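Local coordinates for amide synthase (PDB 1L5A), which acts as a nonribosomal peptide synthetase condensation enzyme of vibriobactin biosynthesis, probably joining an acyl group to an amine through an amide bond, at residues A199-Q204 with D381-P386; T36-A41 with H108-L113; L241-L246 with G292-Q297; S210-L215 with T365-P370. One frame throughout, in Å; residues are numbered along the deposited sequence.

Interaction 1: A199-Q204 with D381-P386; sequences ATYDPQ and DLASYP
Tyr-201 reaches across to the turn 381-386 and ends on the carboxylate of Asp-381, its OH donating to OD2 at 2.7 Å. CG stands anti to the backbone N (chi1 -177°), which carries the ring outward to the turn. The close part of the contact gathers round this carboxylate. OD2 is met by the phenol on its syn side, 32° out of plane, while the OG of Ser-384 donates to it from the opposite face. OD1 takes the backbone N of Ala-383 at 2.9 Å, closing an Asx turn, and also the N of His-207. Bonds to both oxygens probably fix the carboxylate's rotation. Ser-384 CB packs obliquely against Tyr-201 CE1. The looser side is that of solvent-exposed Ala-383, whose CB comes no nearer than 4.4 Å to Tyr-201 CE1 and whose carbonyl O lies by the ring edge. Asp-381 ends strand 374-381, and its turn leads into helix 387-409, with Pro-386 as N-cap residue. Segment 199-204 belongs to the loop between helix 175-189 and strand 208-214, the edge strand that runs antiparallel to 374-381; Gly-361, bonded to Ser-384 OG, lies just before strand 362-368.

Interaction 2: T36-A41 with H108-L113; sequences TLLLRA and HQVYRL
Leu-39 of helix 35-47 sets one methyl, CD2, against the fork of Val-110 on strand 107-114. That methyl lies 3.7 Å from Val-110 CG2 and equally near CB and CG1 of the same valine, so it sits over the whole branch point instead of meeting a single tip. The two side chains cross at a slant. Val-110 points toward the helix, whereas Leu-39 leaves its backbone beside the line of contact and swings its end inward: CG is anti to the carbonyl carbon (chi1 -70°). Leu-38 also points toward the strand, its CD1 standing 4.2 Å from Val-110 CG1. The valine is therefore met by two leucines, closely by one and more lightly by the other. Around them, Tyr-73 of the neighbouring strand 72-75 touches both Leu-39 and Val-110, and Ile-120 of strand 117-125 lies against Leu-38. Tyr-111 points away from helix 35-47 and its side chain touches helix 82-94, so the sheet carries a helix on each face. No hydrogen bond joins the two segments. Between them the contact is wholly aliphatic, resting on dispersion, the removal of methyl groups from water and the fit of branched side chains; just beyond, Arg-112 NH1 of the strand is hydrogen-bonded to Thr-35 OG1 at the start of helix 35-47, a polar link at the margin of the apolar contact.

Interaction 3: L241-L246 with G292-Q297; sequences LCALYL and GNYLKQ
A helix-helix packing in the C-terminal half of the condensation fold brings Leu-244 of helix 234-249 onto Tyr-294 of helix 291-307. The axes of the two short segments pass 10.4 Å apart and make an angle of 121°, so the helices run steeply across one another, and the spacing is filled by large side chains. The tyrosine does most of the bridging. Leu-244 CD1 stands over the middle of its ring, 4.0 Å from the centroid and only 10° off the normal, a CH-pi contact. From the same residue CB presses on the rim at Tyr-294 CE2, 3.6 Å away. Leu-244 holds CG anti to the backbone N (chi1 -180°), which lays the branch along the ring. Beyond the ring, the phenol oxygen passes beside the backbone of the other helix, 3.9 Å from the C of Ala-243, and is hydrogen-bonded to the carbonyl O of Leu-284. A second, lighter point of contact lies one turn earlier on helix 234-249, where Leu-241 CD2 and Leu-295 CD2 meet methyl to methyl at 4.2 Å. The other flank of helix 234-249 faces helix 387-409, with Tyr-245 stacked on Phe-397; Leu-241 touches both Leu-295 and Leu-404. All five touching residues are buried, and no hydrogen bond links the segments directly. The contact thus depends on apolar and CH-pi packing, while the one polar group brought into it, the Tyr-294 hydroxyl, is satisfied by its hydrogen bond to Leu-284 O.

Interaction 4: S210-L215 with T365-P370; sequences SLSYTL and TFRGSP
Phe-366 of strand 362-368 meets Leu-215 of segment 210-215 along one ring edge. From CB the chain goes to CG, anti to the carbonyl carbon (chi1 -74°), and this turns the ring toward the other segment although CB itself is directed to one side. CB and CG stay clear of the leucine; CD2 comes within 4.2 Å of Leu-215 CD1, and CE2 makes the closest approach to that methyl, 3.9 Å. The methyl lies near the ring plane, at the edge and not over a face, and the two side chains cross at about a right angle. Ile-334 and Ile-336 of strand 333-337 pack against the same phenylalanine. On the opposite face of the sheet, Arg-367 bends at CG-CD (chi3 -83°) and brings NH1 to 4.1 Å from Ser-212 OG. These two groups are linked by a shared partner: Asp-377 OD1 forms a salt bridge with Arg-367 NH1 and a hydrogen bond with Ser-212 OG. That polar group lies on the exposed side, the leucine and phenylalanine on the buried one. Asp-377 belongs to strand 374-381, which runs between 208-214 and 362-368 and is antiparallel to both, so this contact reaches across an intervening strand; helix 387-409 packs against Leu-215 through Phe-401.

Overall arrangement
Interactions 1, 3 and 4 belong to one half of the molecule, and helix 387-409 ties them together: interaction 1 leads into it, and interactions 3 and 4 pack against it. Interactions 1 and 4 also share the sheet containing strands 208-214 and 374-381. Interaction 2 stands apart, 46 Å centre to centre from interaction 3, in the half built on the five-strand sheet. Interactions 2 and 3 are buried and apolar, one aliphatic between helix and strand, the other adding an aromatic ring between helices. Interactions 1 and 4 are partly buried: Asp-381 bonds directly across interaction 1, whereas interaction 4 pairs a buried apolar contact with an exposed polar group joined through Asp-377.

Interaction 1: A199-Q204 with D381-P386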
# COMPACT_ATOMS: atom_id res chain seq x y z
N ALA A 199 11.32 -10.03 38.50
CA ALA A 199 12.54 -10.83 38.40
C ALA A 199 12.38 -12.16 39.13
O ALA A 199 13.10 -13.11 38.85
CB ALA A 199 13.71 -10.04 38.98
N THR A 200 11.42 -12.22 40.04
CA THR A 200 11.20 -13.43 40.81
C THR A 200 9.96 -14.18 40.35
O THR A 200 9.40 -15.01 41.08
CB THR A 200 11.05 -13.08 42.30
OG1 THR A 200 9.82 -12.36 42.50
CG2 THR A 200 12.22 -12.20 42.74
N TYR A 201 9.50 -13.88 39.14
CA TYR A 201 8.33 -14.57 38.64
C TYR A 201 8.67 -15.89 38.00
O TYR A 201 9.41 -15.94 37.03
CB TYR A 201 7.58 -13.72 37.63
CG TYR A 201 6.32 -14.41 37.19
CD1 TYR A 201 5.34 -14.74 38.12
CD2 TYR A 201 6.13 -14.77 35.86
CE1 TYR A 201 4.19 -15.42 37.74
CE2 TYR A 201 4.99 -15.45 35.46
CZ TYR A 201 4.02 -15.77 36.41
OH TYR A 201 2.88 -16.44 36.04
N ASP A 202 8.14 -16.98 38.55
CA ASP A 202 8.38 -18.30 38.00
C ASP A 202 7.10 -18.74 37.29
O ASP A 202 6.09 -19.03 37.94
CB ASP A 202 8.72 -19.30 39.10
CG ASP A 202 9.06 -20.66 38.56
OD1 ASP A 202 8.48 -21.06 37.52
OD2 ASP A 202 9.91 -21.35 39.17
N PRO A 203 7.14 -18.81 35.96
CA PRO A 203 6.01 -19.20 35.11
C PRO A 203 5.30 -20.46 35.57
O PRO A 203 4.08 -20.53 35.50
CB PRO A 203 6.65 -19.38 33.74
CG PRO A 203 7.80 -18.42 33.78
CD PRO A 203 8.36 -18.66 35.15
N GLN A 204 6.07 -21.45 36.02
CA GLN A 204 5.47 -22.71 36.46
C GLN A 204 4.68 -22.63 37.75
O GLN A 204 3.77 -23.43 37.98
CB GLN A 204 6.52 -23.83 36.55
CG GLN A 204 7.50 -23.70 37.68
CD GLN A 204 8.61 -24.75 37.61
OE1 GLN A 204 8.34 -25.97 37.60
NE2 GLN A 204 9.87 -24.28 37.56
N ASP A 381 -3.87 -14.86 37.82
CA ASP A 381 -2.86 -15.81 38.24
C ASP A 381 -2.41 -15.28 39.61
O ASP A 381 -1.69 -14.29 39.70
CB ASP A 381 -1.68 -15.81 37.27
CG ASP A 381 -0.40 -16.30 37.91
OD1 ASP A 381 -0.49 -17.12 38.86
OD2 ASP A 381 0.69 -15.88 37.47
N LEU A 382 -2.85 -15.94 40.67
CA LEU A 382 -2.51 -15.49 42.01
C LEU A 382 -1.02 -15.38 42.31
O LEU A 382 -0.62 -14.71 43.26
CB LEU A 382 -3.23 -16.35 43.06
CG LEU A 382 -4.76 -16.21 42.92
CD1 LEU A 382 -5.47 -16.82 44.11
CD2 LEU A 382 -5.11 -14.73 42.82
N ALA A 383 -0.19 -16.02 41.49
CA ALA A 383 1.25 -15.99 41.68
C ALA A 383 1.87 -14.72 41.07
O ALA A 383 3.05 -14.45 41.24
CB ALA A 383 1.88 -17.21 41.05
N SER A 384 1.07 -13.94 40.35
CA SER A 384 1.58 -12.72 39.74
C SER A 384 0.52 -11.62 39.73
O SER A 384 0.62 -10.65 38.97
CB SER A 384 2.03 -12.99 38.30
OG SER A 384 0.93 -13.39 37.49
N TYR A 385 -0.52 -11.78 40.55
CA TYR A 385 -1.58 -10.78 40.62
C TYR A 385 -2.31 -10.97 41.93
O TYR A 385 -2.73 -12.07 42.25
CB TYR A 385 -2.54 -10.94 39.44
CG TYR A 385 -3.50 -9.79 39.34
CD1 TYR A 385 -3.10 -8.56 38.79
CD2 TYR A 385 -4.79 -9.89 39.86
CE1 TYR A 385 -3.96 -7.46 38.77
CE2 TYR A 385 -5.66 -8.79 39.85
CZ TYR A 385 -5.23 -7.58 39.30
OH TYR A 385 -6.07 -6.50 39.28
N PRO A 386 -2.46 -9.90 42.72
CA PRO A 386 -3.14 -9.96 44.02
C PRO A 386 -4.57 -10.48 43.99
O PRO A 386 -5.42 -9.95 43.28
CB PRO A 386 -3.03 -8.54 44.53
CG PRO A 386 -3.05 -7.75 43.25
CD PRO A 386 -2.12 -8.51 42.38

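Interaction 2: T36-A41 with H108-L113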
# COMPACT_ATOMS: atom_id res chain seq x y z
N THR A 36 -15.99 -41.68 8.33
CA THR A 36 -14.99 -41.72 7.28
C THR A 36 -14.74 -40.36 6.64
O THR A 36 -13.60 -39.94 6.52
CB THR A 36 -15.38 -42.78 6.23
OG1 THR A 36 -15.28 -44.08 6.84
CG2 THR A 36 -14.45 -42.73 5.02
N LEU A 37 -15.79 -39.67 6.23
CA LEU A 37 -15.57 -38.35 5.63
C LEU A 37 -14.94 -37.33 6.60
O LEU A 37 -14.14 -36.47 6.19
CB LEU A 37 -16.89 -37.82 5.04
CG LEU A 37 -17.49 -38.61 3.84
CD1 LEU A 37 -18.60 -37.79 3.21
CD2 LEU A 37 -16.44 -38.90 2.78
N LEU A 38 -15.26 -37.43 7.89
CA LEU A 38 -14.68 -36.51 8.88
C LEU A 38 -13.19 -36.77 8.94
O LEU A 38 -12.38 -35.84 8.94
CB LEU A 38 -15.32 -36.72 10.26
CG LEU A 38 -14.98 -35.85 11.49
CD1 LEU A 38 -13.61 -36.17 11.97
CD2 LEU A 38 -15.10 -34.37 11.16
N LEU A 39 -12.82 -38.05 8.98
CA LEU A 39 -11.41 -38.42 9.03
C LEU A 39 -10.65 -37.90 7.82
O LEU A 39 -9.53 -37.40 7.95
CB LEU A 39 -11.25 -39.94 9.12
CG LEU A 39 -11.66 -40.67 10.41
CD1 LEU A 39 -11.23 -42.12 10.29
CD2 LEU A 39 -11.00 -40.06 11.63
N ARG A 40 -11.25 -38.03 6.63
CA ARG A 40 -10.62 -37.55 5.40
C ARG A 40 -10.50 -36.03 5.53
O ARG A 40 -9.45 -35.44 5.25
CB ARG A 40 -11.51 -37.90 4.21
CG ARG A 40 -11.06 -37.31 2.89
CD ARG A 40 -9.78 -37.95 2.40
NE ARG A 40 -9.41 -37.50 1.06
CZ ARG A 40 -8.21 -37.67 0.53
NH1 ARG A 40 -7.26 -38.29 1.23
NH2 ARG A 40 -7.96 -37.23 -0.69
N ALA A 41 -11.60 -35.40 5.93
CA ALA A 41 -11.62 -33.95 6.12
C ALA A 41 -10.48 -33.51 7.04
O ALA A 41 -9.77 -32.56 6.71
CB ALA A 41 -12.95 -33.51 6.69
N HIS A 108 -3.18 -35.30 16.74
CA HIS A 108 -4.55 -35.33 16.25
C HIS A 108 -5.18 -36.67 16.57
O HIS A 108 -4.73 -37.72 16.11
CB HIS A 108 -4.56 -35.07 14.73
CG HIS A 108 -3.79 -33.85 14.35
ND1 HIS A 108 -4.33 -32.59 14.41
CD2 HIS A 108 -2.47 -33.69 14.07
CE1 HIS A 108 -3.38 -31.70 14.18
NE2 HIS A 108 -2.24 -32.34 13.98
N GLN A 109 -6.23 -36.65 17.37
CA GLN A 109 -6.88 -37.88 17.74
C GLN A 109 -8.37 -37.79 17.45
O GLN A 109 -8.97 -36.74 17.66
CB GLN A 109 -6.65 -38.13 19.23
CG GLN A 109 -5.18 -38.18 19.69
CD GLN A 109 -5.03 -38.06 21.24
OE1 GLN A 109 -5.98 -38.33 22.01
NE2 GLN A 109 -3.84 -37.65 21.69
N VAL A 110 -8.97 -38.87 16.94
CA VAL A 110 -10.40 -38.87 16.66
C VAL A 110 -11.04 -40.09 17.31
O VAL A 110 -10.49 -41.19 17.24
CB VAL A 110 -10.71 -38.94 15.15
CG1 VAL A 110 -12.21 -38.82 14.93
CG2 VAL A 110 -10.00 -37.83 14.41
N TYR A 111 -12.21 -39.91 17.91
CA TYR A 111 -12.89 -41.03 18.54
C TYR A 111 -14.35 -41.16 18.18
O TYR A 111 -15.12 -40.22 18.31
CB TYR A 111 -12.84 -40.93 20.08
CG TYR A 111 -11.47 -40.82 20.64
CD1 TYR A 111 -10.92 -39.56 20.94
CD2 TYR A 111 -10.69 -41.95 20.86
CE1 TYR A 111 -9.62 -39.45 21.43
CE2 TYR A 111 -9.39 -41.84 21.34
CZ TYR A 111 -8.86 -40.58 21.62
OH TYR A 111 -7.55 -40.47 22.03
N ARG A 112 -14.72 -42.35 17.72
CA ARG A 112 -16.11 -42.61 17.43
C ARG A 112 -16.58 -43.24 18.75
O ARG A 112 -16.20 -44.36 19.08
CB ARG A 112 -16.25 -43.60 16.26
CG ARG A 112 -17.69 -43.96 15.90
CD ARG A 112 -17.76 -44.79 14.62
NE ARG A 112 -18.97 -45.61 14.55
CZ ARG A 112 -20.06 -45.31 13.85
NH1 ARG A 112 -20.12 -44.21 13.11
NH2 ARG A 112 -21.10 -46.13 13.89
N LEU A 113 -17.36 -42.49 19.51
CA LEU A 113 -17.85 -42.98 20.79
C LEU A 113 -19.08 -43.84 20.58
O LEU A 113 -19.25 -44.88 21.20
CB LEU A 113 -18.19 -41.79 21.69
CG LEU A 113 -17.00 -40.85 21.94
CD1 LEU A 113 -17.47 -39.59 22.65
CD2 LEU A 113 -15.96 -41.58 22.77

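Interaction 3: L241-L246 with G292-Q297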
# COMPACT_ATOMS: atom_id res chain seq x y z
N LEU A 241 -14.83 0.35 26.35
CA LEU A 241 -15.63 0.27 27.57
C LEU A 241 -14.80 -0.32 28.71
O LEU A 241 -14.85 0.17 29.83
CB LEU A 241 -16.88 -0.60 27.36
CG LEU A 241 -18.05 0.05 26.63
CD1 LEU A 241 -19.14 -0.98 26.41
CD2 LEU A 241 -18.58 1.23 27.45
N CYS A 242 -14.05 -1.36 28.42
CA CYS A 242 -13.22 -1.97 29.44
C CYS A 242 -12.21 -0.96 29.96
O CYS A 242 -11.95 -0.90 31.16
CB CYS A 242 -12.49 -3.19 28.89
SG CYS A 242 -11.30 -3.89 30.05
N ALA A 243 -11.64 -0.15 29.08
CA ALA A 243 -10.67 0.85 29.52
C ALA A 243 -11.36 1.93 30.36
O ALA A 243 -10.78 2.45 31.32
CB ALA A 243 -9.98 1.48 28.34
N LEU A 244 -12.58 2.29 29.99
CA LEU A 244 -13.34 3.30 30.74
C LEU A 244 -13.50 2.77 32.16
O LEU A 244 -13.24 3.47 33.15
CB LEU A 244 -14.72 3.51 30.12
CG LEU A 244 -15.63 4.55 30.79
CD1 LEU A 244 -14.90 5.89 30.89
CD2 LEU A 244 -16.93 4.70 30.00
N TYR A 245 -13.93 1.51 32.25
CA TYR A 245 -14.15 0.81 33.51
C TYR A 245 -12.92 0.82 34.41
O TYR A 245 -13.02 1.04 35.61
CB TYR A 245 -14.56 -0.63 33.22
CG TYR A 245 -14.36 -1.56 34.37
CD1 TYR A 245 -15.18 -1.51 35.50
CD2 TYR A 245 -13.32 -2.49 34.36
CE1 TYR A 245 -14.97 -2.36 36.59
CE2 TYR A 245 -13.09 -3.34 35.44
CZ TYR A 245 -13.92 -3.27 36.55
OH TYR A 245 -13.68 -4.11 37.61
N LEU A 246 -11.76 0.59 33.82
CA LEU A 246 -10.51 0.57 34.56
C LEU A 246 -10.14 1.95 35.05
O LEU A 246 -9.19 2.11 35.81
CB LEU A 246 -9.38 0.00 33.69
CG LEU A 246 -9.51 -1.45 33.20
CD1 LEU A 246 -8.38 -1.77 32.22
CD2 LEU A 246 -9.48 -2.42 34.39
N GLY A 292 -19.61 9.34 24.41
CA GLY A 292 -19.56 9.28 22.97
C GLY A 292 -18.18 9.62 22.46
O GLY A 292 -17.64 8.92 21.61
N ASN A 293 -17.59 10.69 22.97
CA ASN A 293 -16.26 11.05 22.53
C ASN A 293 -15.22 10.05 23.05
O ASN A 293 -14.16 9.86 22.45
CB ASN A 293 -15.92 12.47 22.98
N TYR A 294 -15.53 9.40 24.17
CA TYR A 294 -14.60 8.43 24.74
C TYR A 294 -14.47 7.22 23.80
O TYR A 294 -13.37 6.84 23.41
CB TYR A 294 -15.07 7.97 26.12
CG TYR A 294 -13.96 7.30 26.90
CD1 TYR A 294 -12.99 8.06 27.54
CD2 TYR A 294 -13.85 5.90 26.94
CE1 TYR A 294 -11.92 7.44 28.21
CE2 TYR A 294 -12.79 5.27 27.61
CZ TYR A 294 -11.83 6.05 28.24
OH TYR A 294 -10.76 5.46 28.87
N LEU A 295 -15.60 6.63 23.45
CA LEU A 295 -15.59 5.48 22.56
C LEU A 295 -14.90 5.82 21.22
O LEU A 295 -13.96 5.13 20.80
CB LEU A 295 -17.03 4.99 22.33
CG LEU A 295 -17.76 4.53 23.60
CD1 LEU A 295 -19.13 3.91 23.25
CD2 LEU A 295 -16.89 3.51 24.34
N LYS A 296 -15.37 6.88 20.55
CA LYS A 296 -14.78 7.28 19.27
C LYS A 296 -13.28 7.46 19.35
O LYS A 296 -12.54 6.89 18.55
CB LYS A 296 -15.42 8.57 18.77
N GLN A 297 -12.81 8.24 20.32
CA GLN A 297 -11.37 8.47 20.47
C GLN A 297 -10.58 7.24 20.93
O GLN A 297 -9.37 7.14 20.67
CB GLN A 297 -11.14 9.65 21.42
CG GLN A 297 -11.58 10.99 20.82
CD GLN A 297 -11.65 12.13 21.83
OE1 GLN A 297 -10.63 12.61 22.34
NE2 GLN A 297 -12.88 12.56 22.13

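Interaction 4: S210-L215 with T365-P370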
# COMPACT_ATOMS: atom_id res chain seq x y z
N SER A 210 -10.74 -18.08 38.37
CA SER A 210 -11.64 -17.44 37.42
C SER A 210 -13.11 -17.46 37.80
O SER A 210 -13.55 -18.24 38.64
CB SER A 210 -11.46 -18.08 36.04
OG SER A 210 -12.18 -17.35 35.08
N LEU A 211 -13.86 -16.57 37.16
CA LEU A 211 -15.30 -16.43 37.38
C LEU A 211 -15.90 -15.94 36.08
O LEU A 211 -15.30 -15.13 35.38
CB LEU A 211 -15.57 -15.42 38.48
CG LEU A 211 -16.76 -15.75 39.36
CD1 LEU A 211 -16.38 -16.93 40.26
CD2 LEU A 211 -17.16 -14.53 40.19
N SER A 212 -17.10 -16.42 35.76
CA SER A 212 -17.78 -16.02 34.54
C SER A 212 -19.09 -15.34 34.83
O SER A 212 -19.88 -15.81 35.65
CB SER A 212 -18.04 -17.25 33.66
OG SER A 212 -16.83 -17.92 33.33
N TYR A 213 -19.32 -14.22 34.15
CA TYR A 213 -20.55 -13.46 34.29
C TYR A 213 -21.17 -13.28 32.92
O TYR A 213 -20.54 -12.74 32.01
CB TYR A 213 -20.27 -12.10 34.92
CG TYR A 213 -21.44 -11.13 34.83
CD1 TYR A 213 -22.68 -11.44 35.40
CD2 TYR A 213 -21.30 -9.89 34.21
CE1 TYR A 213 -23.75 -10.54 35.34
CE2 TYR A 213 -22.35 -8.98 34.15
CZ TYR A 213 -23.57 -9.31 34.72
OH TYR A 213 -24.60 -8.39 34.66
N THR A 214 -22.40 -13.75 32.76
CA THR A 214 -23.09 -13.64 31.48
C THR A 214 -23.78 -12.29 31.38
O THR A 214 -24.60 -11.92 32.23
CB THR A 214 -24.15 -14.75 31.31
OG1 THR A 214 -23.50 -16.03 31.31
CG2 THR A 214 -24.89 -14.57 29.99
N LEU A 215 -23.44 -11.55 30.33
CA LEU A 215 -24.01 -10.24 30.11
C LEU A 215 -25.48 -10.33 29.72
O LEU A 215 -25.88 -11.17 28.92
CB LEU A 215 -23.24 -9.50 29.01
CG LEU A 215 -21.78 -9.24 29.36
CD1 LEU A 215 -21.06 -8.69 28.16
CD2 LEU A 215 -21.71 -8.26 30.53
N THR A 365 -11.80 -11.49 29.67
CA THR A 365 -12.11 -12.14 28.42
C THR A 365 -13.59 -12.13 28.08
O THR A 365 -14.45 -12.33 28.94
CB THR A 365 -11.60 -13.58 28.42
OG1 THR A 365 -10.21 -13.57 28.10
CG2 THR A 365 -12.35 -14.41 27.39
N PHE A 366 -13.89 -11.85 26.83
CA PHE A 366 -15.26 -11.82 26.39
C PHE A 366 -15.43 -12.89 25.33
O PHE A 366 -14.84 -12.80 24.25
CB PHE A 366 -15.61 -10.45 25.83
CG PHE A 366 -15.77 -9.39 26.88
CD1 PHE A 366 -14.74 -8.51 27.17
CD2 PHE A 366 -16.99 -9.24 27.56
CE1 PHE A 366 -14.91 -7.47 28.12
CE2 PHE A 366 -17.17 -8.22 28.50
CZ PHE A 366 -16.13 -7.33 28.78
N ARG A 367 -16.20 -13.93 25.64
CA ARG A 367 -16.43 -14.99 24.68
C ARG A 367 -17.89 -15.00 24.27
O ARG A 367 -18.79 -14.88 25.11
CB ARG A 367 -16.01 -16.36 25.23
CG ARG A 367 -15.94 -16.46 26.76
CD ARG A 367 -15.53 -17.87 27.23
NE ARG A 367 -16.68 -18.77 27.26
CZ ARG A 367 -17.58 -18.81 28.24
NH1 ARG A 367 -17.46 -18.00 29.29
NH2 ARG A 367 -18.63 -19.63 28.15
N GLY A 368 -18.11 -15.11 22.97
CA GLY A 368 -19.47 -15.13 22.45
C GLY A 368 -19.73 -13.97 21.51
O GLY A 368 -18.84 -13.50 20.79
N SER A 369 -20.97 -13.49 21.53
CA SER A 369 -21.37 -12.42 20.64
C SER A 369 -22.65 -11.74 21.11
O SER A 369 -23.60 -12.40 21.53
CB SER A 369 -21.58 -12.98 19.24
OG SER A 369 -22.19 -12.04 18.40
N PRO A 370 -22.69 -10.40 21.05
CA PRO A 370 -23.89 -9.69 21.48
C PRO A 370 -25.15 -10.16 20.73
O PRO A 370 -26.28 -9.91 21.17
CB PRO A 370 -23.54 -8.22 21.22
CG PRO A 370 -22.46 -8.29 20.18
CD PRO A 370 -21.65 -9.47 20.58